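Local coordinates for flavoprotein (Thermotoga maritima, PDB 5V8S) that probably works as an electron-transferring oxidoreductase, joining a flavodoxin-like domain expected to bind FMN to a metallo-beta-lactamase-like domain that carries a mu-oxo-diiron centre, at residues V169-G174 with S229-K234; G184-E189 with L203-K208. The protein carries 1 engineered substitution. One frame throughout, in Å; residues are numbered along the deposited sequence.

Contact 1: residues V169-G174 with S229-K234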
loop_
_atom_site.group_PDB
_atom_site.type_symbol
_atom_site.label_atom_id
_atom_site.label_comp_id
_atom_site.label_asym_id
_atom_site.label_seq_id
_atom_site.Cartn_x
_atom_site.Cartn_y
_atom_site.Cartn_z
ATOM N N VAL A 169 -8.143 -11.258 30.521
ATOM C CA VAL A 169 -7.210 -10.554 31.385
ATOM C C VAL A 169 -7.197 -11.274 32.726
ATOM O O VAL A 169 -8.179 -11.914 33.110
ATOM C CB VAL A 169 -7.566 -9.055 31.531
ATOM C CG1 VAL A 169 -7.515 -8.342 30.180
ATOM C CG2 VAL A 169 -8.934 -8.894 32.135
ATOM N N THR A 170 -6.061 -11.198 33.418
ATOM C CA THR A 170 -5.848 -11.865 34.697
ATOM C C THR A 170 -5.731 -10.802 35.783
ATOM O O THR A 170 -4.912 -9.886 35.679
ATOM C CB THR A 170 -4.572 -12.710 34.644
ATOM O OG1 THR A 170 -4.720 -13.747 33.668
ATOM C CG2 THR A 170 -4.266 -13.362 35.985
ATOM N N TYR A 171 -6.559 -10.923 36.812
ATOM C CA TYR A 171 -6.639 -9.958 37.907
ATOM C C TYR A 171 -6.113 -10.606 39.177
ATOM O O TYR A 171 -6.626 -11.641 39.598
ATOM C CB TYR A 171 -8.093 -9.561 38.100
ATOM C CG TYR A 171 -8.350 -8.580 39.213
ATOM C CD1 TYR A 171 -8.135 -7.228 39.018
ATOM C CD2 TYR A 171 -8.833 -8.995 40.457
ATOM C CE1 TYR A 171 -8.383 -6.308 40.017
ATOM C CE2 TYR A 171 -9.074 -8.076 41.472
ATOM C CZ TYR A 171 -8.847 -6.735 41.252
ATOM O OH TYR A 171 -9.100 -5.816 42.255
ATOM N N LEU A 172 -5.096 -9.999 39.780
ATOM C CA LEU A 172 -4.441 -10.512 40.982
ATOM C C LEU A 172 -4.416 -9.392 42.019
ATOM O O LEU A 172 -3.499 -8.568 42.009
ATOM C CB LEU A 172 -3.026 -10.949 40.640
ATOM C CG LEU A 172 -2.205 -11.444 41.827
ATOM C CD1 LEU A 172 -2.834 -12.671 42.470
ATOM C CD2 LEU A 172 -0.781 -11.712 41.380
ATOM N N ASP A 173 -5.416 -9.354 42.894
ATOM C CA ASP A 173 -5.460 -8.390 44.005
ATOM C C ASP A 173 -5.203 -6.951 43.553
ATOM O O ASP A 173 -4.426 -6.211 44.162
ATOM C CB ASP A 173 -4.467 -8.775 45.100
ATOM C CG ASP A 173 -4.845 -10.045 45.824
ATOM O OD1 ASP A 173 -6.021 -10.462 45.780
ATOM O OD2 ASP A 173 -3.944 -10.618 46.460
ATOM N N GLY A 174 -5.870 -6.542 42.485
ATOM C CA GLY A 174 -5.769 -5.176 42.016
ATOM C C GLY A 174 -4.795 -4.985 40.878
ATOM O O GLY A 174 -4.811 -3.931 40.224
ATOM N N SER A 229 -14.773 -2.223 35.108
ATOM C CA SER A 229 -15.036 -1.086 35.982
ATOM C C SER A 229 -15.527 -1.512 37.358
ATOM O O SER A 229 -15.518 -0.692 38.278
ATOM C CB SER A 229 -16.061 -0.148 35.342
ATOM O OG SER A 229 -17.357 -0.713 35.380
ATOM N N SER A 230 -15.971 -2.756 37.517
ATOM C CA SER A 230 -16.377 -3.255 38.826
ATOM C C SER A 230 -15.209 -3.783 39.647
ATOM O O SER A 230 -15.422 -4.246 40.775
ATOM C CB SER A 230 -17.409 -4.370 38.665
ATOM O OG SER A 230 -16.779 -5.578 38.279
ATOM N N LEU A 231 -13.993 -3.723 39.123
ATOM C CA LEU A 231 -12.806 -4.184 39.816
ATOM C C LEU A 231 -11.982 -2.975 40.216
ATOM O O LEU A 231 -11.877 -2.008 39.455
ATOM C CB LEU A 231 -11.960 -5.071 38.899
ATOM C CG LEU A 231 -12.583 -6.411 38.501
ATOM C CD1 LEU A 231 -11.744 -7.057 37.408
ATOM C CD2 LEU A 231 -12.718 -7.345 39.706
ATOM N N LYS A 232 -11.398 -3.025 41.406
ATOM C CA LYS A 232 -10.458 -1.996 41.821
ATOM C C LYS A 232 -9.128 -2.285 41.140
ATOM O O LYS A 232 -8.507 -3.319 41.396
ATOM C CB LYS A 232 -10.316 -1.993 43.342
ATOM C CG LYS A 232 -9.168 -1.131 43.861
ATOM C CD LYS A 232 -9.269 0.322 43.404
ATOM C CE LYS A 232 -8.012 1.109 43.790
ATOM N NZ LYS A 232 -8.014 2.504 43.273
ATOM N N ILE A 233 -8.702 -1.400 40.247
ATOM C CA ILE A 233 -7.463 -1.600 39.504
ATOM C C ILE A 233 -6.404 -0.688 40.101
ATOM O O ILE A 233 -6.523 0.543 40.044
ATOM C CB ILE A 233 -7.649 -1.353 37.999
ATOM C CG1 ILE A 233 -8.661 -2.351 37.422
ATOM C CG2 ILE A 233 -6.310 -1.482 37.292
ATOM C CD1 ILE A 233 -8.962 -2.156 35.961
ATOM N N LYS A 234 -5.359 -1.289 40.661
ATOM C CA LYS A 234 -4.237 -0.526 41.187
ATOM C C LYS A 234 -3.048 -0.462 40.234
ATOM O O LYS A 234 -2.226 0.455 40.361
ATOM C CB LYS A 234 -3.825 -1.041 42.580
ATOM C CG LYS A 234 -2.915 -2.242 42.643
ATOM C CD LYS A 234 -2.557 -2.556 44.104
ATOM C CE LYS A 234 -1.520 -3.675 44.221
ATOM N NZ LYS A 234 -1.370 -4.197 45.612
HETATM O O HOH W 1 -11.916 -5.356 43.245
#
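Tyr171 and Leu231 meet where a beta hairpin of the metallo-beta-lactamase-like domain comes up against the loop leading into strand 235-238, and one aromatic ring serves there as both an apolar and a polar partner. Tyr171 points toward the loop from near the end of strand 168-172, and chi1 of 179° sets CG anti to its backbone N. Leu231 CD2 lies over the centre of one ring face, 4.2 Å from the centroid of Tyr171, while Leu231 CD1 covers the same face nearer Tyr171 CG and CD1. The two side chains run past each other in opposite senses. At the ring edge, in its plane, Tyr171 OH donates to Lys232 O over 2.7 Å. A water also donates to Tyr171 OH and accepts from Lys232 N, tying the phenol to both backbone polar atoms of one residue. Asp173 and Gly174 form the type I' turn of the hairpin. Gly174 CA brings a C-H to Lys232 O at 3.4 Å, and Gly174 O takes Lys234 N at 2.7 Å. Lys234 CG, set between its backbone N and carbonyl carbon (chi1 83°), rests 3.5 Å from Gly174 O. Lys232 O thus receives a hydroxyl and a C-H, and the chemistry implies a surface junction in which both direct hydrogen bonds end on backbone carbonyls, while the leucine covers one face of the tyrosine ring.

Contact 2: residues G184-E189 with L203-K208; sequences GYLLPE and LPHVTK
Tyr185 and His205 bury equal areas, the largest in this contact, where a loop of the metallo-beta-lactamase fold, following strand 175-179, lies against helix 196-214. The loop backbone comes in close: Gly184 CA is 4.0 Å from Val206 CA, and Tyr185 N gives His205 O a weak hydrogen bond of 3.4 Å. The Tyr185 side chain then turns along the helix, with CG anti to its carbonyl carbon (chi1 -61°). Its CD2 and CE2 touch Lys208, whose CG is 3.9 Å from Tyr185 CD2. The lysine chain, extended beyond CG, crosses the tyrosine at about a right angle. Tyr209 meets the ring edge-to-face, and Tyr185 OH is hydrogen-bonded to Thr212 one turn farther on, so the phenol is held at its end as well as along its ring.

His205 points toward the loop and offers a ring face to Leu186. CB of this leucine sits 3.9 Å from His205 CG, and Leu186 CD1 rides over the same imidazole in a CH-pi contact, 4.0 Å from its centroid and 14° off the normal, shifted toward the rim on the NE2 side. The ring's rotation is fixed at its other nitrogen, where ND1 of His205 is hydrogen-bonded to Glu48 OE2. That same carboxylate oxygen forms a salt bridge with Lys208 NZ, and Glu312 forms a second one. His205 and Lys208 therefore share one acidic partner, whose charge might raise the basicity of the imidazole, an effect the nearby lysine charge would partly offset. One polar atom lacks a comparable partner: Tyr185 O is buried with none in the model, its neighbour across the contact being His205 CB at 3.5 Å.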
loop_
_atom_site.group_PDB
_atom_site.type_symbol
_atom_site.label_atom_id
_atom_site.label_comp_id
_atom_site.label_asym_id
_atom_site.label_seq_id
_atom_site.Cartn_x
_atom_site.Cartn_y
_atom_site.Cartn_z
ATOM N N GLY A 184 0.746 -0.484 23.723
ATOM C CA GLY A 184 1.057 0.561 22.767
ATOM C C GLY A 184 2.341 0.215 22.043
ATOM O O GLY A 184 3.117 -0.633 22.492
ATOM N N TYR A 185 2.562 0.892 20.908
ATOM C CA TYR A 185 3.861 0.865 20.259
ATOM C C TYR A 185 4.815 1.800 21.011
ATOM O O TYR A 185 4.424 2.455 21.981
ATOM C CB TYR A 185 3.731 1.332 18.805
ATOM C CG TYR A 185 2.833 0.491 17.924
ATOM C CD1 TYR A 185 3.041 -0.876 17.771
ATOM C CD2 TYR A 185 1.797 1.074 17.211
ATOM C CE1 TYR A 185 2.232 -1.641 16.909
ATOM C CE2 TYR A 185 0.993 0.336 16.361
ATOM C CZ TYR A 185 1.204 -1.031 16.213
ATOM O OH TYR A 185 0.411 -1.788 15.360
ATOM N N LEU A 186 6.071 1.865 20.536
ATOM C CA LEU A 186 7.161 2.694 21.071
ATOM C C LEU A 186 8.013 1.911 22.063
ATOM O O LEU A 186 7.513 1.037 22.783
ATOM C CB LEU A 186 6.665 4.006 21.730
ATOM C CG LEU A 186 7.753 5.059 22.048
ATOM C CD1 LEU A 186 8.327 5.711 20.815
ATOM C CD2 LEU A 186 7.217 6.139 22.992
ATOM N N LEU A 187 9.299 2.250 22.133
ATOM C CA LEU A 187 10.210 1.659 23.102
ATOM C C LEU A 187 10.653 2.718 24.098
ATOM O O LEU A 187 11.769 3.245 23.987
ATOM C CB LEU A 187 11.422 1.093 22.370
ATOM C CG LEU A 187 11.089 0.060 21.292
ATOM C CD1 LEU A 187 12.351 -0.305 20.502
ATOM C CD2 LEU A 187 10.413 -1.165 21.910
ATOM N N PRO A 188 9.820 3.050 25.084
ATOM C CA PRO A 188 10.136 4.170 25.968
ATOM C C PRO A 188 11.361 3.876 26.813
ATOM O O PRO A 188 11.697 2.728 27.114
ATOM C CB PRO A 188 8.880 4.304 26.838
ATOM C CG PRO A 188 7.833 3.496 26.167
ATOM C CD PRO A 188 8.536 2.425 25.437
ATOM N N GLU A 189 12.000 4.956 27.240
ATOM C CA GLU A 189 13.267 4.892 27.946
ATOM C C GLU A 189 13.118 4.488 29.411
ATOM O O GLU A 189 14.107 4.537 30.147
ATOM C CB GLU A 189 13.967 6.257 27.856
ATOM C CG GLU A 189 13.692 7.043 26.555
ATOM C CD GLU A 189 14.681 8.194 26.335
ATOM O OE1 GLU A 189 14.247 9.297 25.926
ATOM O OE2 GLU A 189 15.895 7.996 26.576
ATOM N N LEU A 203 1.401 8.378 24.612
ATOM C CA LEU A 203 -0.015 8.128 24.351
ATOM C C LEU A 203 -0.381 8.139 22.866
ATOM O O LEU A 203 -1.215 7.310 22.458
ATOM C CB LEU A 203 -0.894 9.057 25.200
ATOM C CG LEU A 203 -0.977 8.624 26.674
ATOM C CD1 LEU A 203 -1.610 9.724 27.499
ATOM C CD2 LEU A 203 -1.765 7.348 26.818
ATOM N N PRO A 204 0.167 9.007 22.021
ATOM C CA PRO A 204 -0.157 8.904 20.589
ATOM C C PRO A 204 0.239 7.565 19.989
ATOM O O PRO A 204 -0.428 7.082 19.066
ATOM C CB PRO A 204 0.608 10.076 19.965
ATOM C CG PRO A 204 0.770 11.051 21.097
ATOM C CD PRO A 204 0.947 10.218 22.330
ATOM N N HIS A 205 1.303 6.940 20.498
ATOM C CA HIS A 205 1.661 5.599 20.048
ATOM C C HIS A 205 0.715 4.534 20.596
ATOM O O HIS A 205 0.592 3.461 19.986
ATOM C CB HIS A 205 3.111 5.284 20.398
ATOM C CG HIS A 205 4.091 6.223 19.764
ATOM N ND1 HIS A 205 4.592 6.027 18.494
ATOM C CD2 HIS A 205 4.638 7.378 20.214
ATOM C CE1 HIS A 205 5.404 7.029 18.190
ATOM N NE2 HIS A 205 5.448 7.861 19.216
ATOM N N VAL A 206 0.054 4.807 21.725
ATOM C CA VAL A 206 -1.037 3.950 22.181
ATOM C C VAL A 206 -2.217 4.069 21.231
ATOM O O VAL A 206 -2.795 3.064 20.815
ATOM C CB VAL A 206 -1.436 4.308 23.624
ATOM C CG1 VAL A 206 -2.664 3.501 24.051
ATOM C CG2 VAL A 206 -0.268 4.056 24.548
ATOM N N THR A 207 -2.562 5.296 20.830
ATOM C CA THR A 207 -3.658 5.463 19.883
ATOM C C THR A 207 -3.371 4.710 18.591
ATOM O O THR A 207 -4.253 4.041 18.041
ATOM C CB THR A 207 -3.864 6.942 19.584
ATOM O OG1 THR A 207 -4.173 7.601 20.816
ATOM C CG2 THR A 207 -5.022 7.124 18.611
ATOM N N LYS A 208 -2.142 4.822 18.088
ATOM C CA LYS A 208 -1.765 4.121 16.864
ATOM C C LYS A 208 -1.952 2.615 17.005
ATOM O O LYS A 208 -2.455 1.957 16.087
ATOM C CB LYS A 208 -0.312 4.459 16.539
ATOM C CG LYS A 208 0.184 3.980 15.188
ATOM C CD LYS A 208 1.650 4.410 15.041
ATOM C CE LYS A 208 2.325 3.912 13.799
ATOM N NZ LYS A 208 3.740 4.401 13.741
#

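How the contacts relate
Contact 2 is nested along the chain inside the loop that contact 1 closes, yet their centres are 23 Å apart and their nearest atoms about 13 Å. Strands 175-179 and 235-238, which run parallel, connect the two regions: contact 1 joins the segments leading into them, whereas residues just past their far ends include the diiron ligands Asp180 and His240. Contact 2 belongs to that far side. The side chain of Tyr185 is about 8 Å from the mu-oxo-diiron group, and Gly184 shares a backbone hydrogen bond with His240. Contact 1 thus lies at the entry to the strand pair, and the loop of contact 2 follows the exit of one strand, on the metal side.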